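Local coordinates for protein peptidoglycan glycosyltransferase (Eggerthella lenta, PDB 4MNR) that belongs to the penicillin-binding proteins, with a dimerisation domain and a transpeptidase domain of the beta-lactamase-like fold, at residues F187-L192 against G372-V377. Residues are numbered along the deposited sequence; the frame is centred on the assembly and turned at random. Where two conformers were deposited one is given.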
loop_
_atom_site.group_PDB
_atom_site.type_symbol
_atom_site.label_atom_id
_atom_site.label_comp_id
_atom_site.label_asym_id
_atom_site.label_seq_id
_atom_site.Cartn_x
_atom_site.Cartn_y
_atom_site.Cartn_z
ATOM N N PHE A 187 9.770 -4.964 -0.225
ATOM C CA PHE A 187 9.526 -6.177 0.548
ATOM C C PHE A 187 10.710 -6.539 1.447
ATOM O O PHE A 187 10.578 -7.356 2.360
ATOM C CB PHE A 187 9.227 -7.333 -0.424
ATOM C CG PHE A 187 8.866 -8.630 0.239
ATOM C CD1 PHE A 187 7.575 -8.868 0.708
ATOM C CD2 PHE A 187 9.798 -9.642 0.333
ATOM C CE1 PHE A 187 7.241 -10.073 1.306
ATOM C CE2 PHE A 187 9.477 -10.859 0.938
ATOM C CZ PHE A 187 8.189 -11.071 1.422
ATOM N N LYS A 188 11.876 -5.953 1.182
ATOM C CA LYS A 188 13.027 -6.214 2.041
ATOM C C LYS A 188 12.740 -5.823 3.497
ATOM O O LYS A 188 13.386 -6.329 4.412
ATOM C CB LYS A 188 14.288 -5.518 1.506
ATOM C CG LYS A 188 14.795 -6.131 0.208
ATOM C CD LYS A 188 15.944 -5.345 -0.399
ATOM C CE LYS A 188 16.340 -5.971 -1.755
ATOM N NZ LYS A 188 17.234 -5.073 -2.501
ATOM N N ILE A 189 11.757 -4.956 3.717
ATOM C CA ILE A 189 11.335 -4.663 5.091
ATOM C C ILE A 189 10.903 -5.967 5.778
ATOM O O ILE A 189 11.278 -6.243 6.923
ATOM C CB ILE A 189 10.151 -3.683 5.126
ATOM C CG1 ILE A 189 10.551 -2.310 4.573
ATOM C CG2 ILE A 189 9.621 -3.559 6.553
ATOM C CD1 ILE A 189 9.376 -1.366 4.426
ATOM N N VAL A 190 10.132 -6.787 5.064
ATOM C CA VAL A 190 9.676 -8.080 5.594
ATOM C C VAL A 190 10.826 -9.068 5.806
ATOM O O VAL A 190 10.936 -9.679 6.871
ATOM C CB VAL A 190 8.599 -8.735 4.693
ATOM C CG1 VAL A 190 8.191 -10.111 5.237
ATOM C CG2 VAL A 190 7.386 -7.833 4.596
ATOM N N THR A 191 11.679 -9.214 4.797
ATOM C CA THR A 191 12.836 -10.094 4.904
ATOM C C THR A 191 13.753 -9.721 6.068
ATOM O O THR A 191 14.128 -10.579 6.863
ATOM C CB THR A 191 13.618 -10.113 3.598
ATOM O OG1 THR A 191 12.702 -10.391 2.535
ATOM C CG2 THR A 191 14.689 -11.208 3.621
ATOM N N LEU A 192 14.088 -8.439 6.163
ATOM C CA LEU A 192 14.934 -7.931 7.254
ATOM C C LEU A 192 14.293 -8.158 8.614
ATOM O O LEU A 192 14.932 -8.651 9.551
ATOM C CB LEU A 192 15.175 -6.440 7.055
ATOM C CG LEU A 192 16.011 -5.779 8.153
ATOM C CD1 LEU A 192 17.412 -6.398 8.210
ATOM C CD2 LEU A 192 16.071 -4.276 7.923
ATOM N N GLY A 372 11.570 -1.777 16.250
ATOM C CA GLY A 372 12.438 -0.646 16.515
ATOM C C GLY A 372 13.781 -0.781 15.821
ATOM O O GLY A 372 14.337 0.206 15.345
ATOM N N ARG A 373 14.305 -2.004 15.755
ATOM C CA ARG A 373 15.602 -2.215 15.118
ATOM C C ARG A 373 15.470 -1.995 13.631
ATOM O O ARG A 373 16.364 -1.435 12.992
ATOM C CB ARG A 373 16.123 -3.633 15.376
ATOM C CG ARG A 373 16.580 -3.867 16.804
ATOM C CD ARG A 373 16.738 -5.350 17.077
ATOM N NE ARG A 373 17.884 -5.908 16.362
ATOM C CZ ARG A 373 18.148 -7.209 16.284
ATOM N NH1 ARG A 373 17.332 -8.095 16.852
ATOM N NH2 ARG A 373 19.227 -7.622 15.638
ATOM N N VAL A 374 14.352 -2.448 13.070
ATOM C CA VAL A 374 14.107 -2.245 11.638
ATOM C C VAL A 374 13.921 -0.760 11.332
ATOM O O VAL A 374 14.446 -0.260 10.343
ATOM C CB VAL A 374 12.887 -3.039 11.166
ATOM C CG1 VAL A 374 12.515 -2.675 9.706
ATOM C CG2 VAL A 374 13.161 -4.528 11.312
ATOM N N ARG A 375 13.178 -0.063 12.188
ATOM C CA ARG A 375 12.941 1.363 11.993
ATOM C C ARG A 375 14.267 2.133 11.974
ATOM O O ARG A 375 14.454 3.046 11.173
ATOM C CB ARG A 375 11.991 1.901 13.071
ATOM C CG ARG A 375 11.237 3.157 12.674
ATOM C CD ARG A 375 9.989 3.350 13.541
ATOM N NE ARG A 375 10.335 3.510 14.950
ATOM C CZ ARG A 375 10.090 2.606 15.895
ATOM N NH1 ARG A 375 10.460 2.844 17.145
ATOM N NH2 ARG A 375 9.479 1.462 15.591
ATOM N N ASP A 376 15.198 1.741 12.836
ATOM C CA ASP A 376 16.516 2.374 12.874
ATOM C C ASP A 376 17.300 2.159 11.563
ATOM O O ASP A 376 18.006 3.061 11.088
ATOM C CB ASP A 376 17.323 1.866 14.067
ATOM C CG ASP A 376 16.822 2.422 15.404
ATOM O OD1 ASP A 376 16.042 3.405 15.408
ATOM O OD2 ASP A 376 17.219 1.873 16.458
ATOM N N VAL A 377 17.191 0.967 10.991
ATOM C CA VAL A 377 17.842 0.702 9.704
ATOM C C VAL A 377 17.191 1.532 8.593
ATOM O O VAL A 377 17.877 2.074 7.726
ATOM C CB VAL A 377 17.781 -0.797 9.337
ATOM C CG1 VAL A 377 18.336 -1.032 7.927
ATOM C CG2 VAL A 377 18.557 -1.609 10.348
#
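Leu192 pushes its CD2 methyl toward Val377 and Val374, and this one methyl makes two of the three close contacts between two helices of the transpeptidase domain, 188-197 and 368-384. The short segments run nearer antiparallel than parallel, at 133°, and their axes come no closer than 10.7 Å, so the gap is bridged by branched side chains and not by touching backbones. Val374 and Val377, one helical turn apart, both point toward the other helix, and the hollow between their CG1 methyls receives the leucine. Leu192 CD2 sits 4.0 Å from Val377 CG1, the two side chains meeting tip to tip, and 4.3 Å from Val374 CG1. Leu192 CG stands anti to the backbone N (chi1 178°), which carries the branch out from the helix, and CD2 is the methyl that touches. Ile189, one turn earlier, adds a lighter touch: its CG2 branch lies 4.4 Å from Val374 CG1, so that this valine methyl has a neighbour on each of two successive turns. Helix 321-332 packs against the same layer, with Ile331 against both Ile189 and Val374, while Ala193 and Leu196 continue the packing on Val374 farther along helix 188-197. Lys188 NZ, hydrogen-bonded to Ser240 OG and Asn242 OD1, takes no part in the apolar seam; this is consistent with the SxxK and SxN motifs of penicillin-binding proteins, making 188-197 the probable active-site helix. No hydrogen bond or salt bridge joins the two segments; with all four touching residues buried aliphatics, their direct association rests on methyl-to-methyl dispersion and exclusion of water.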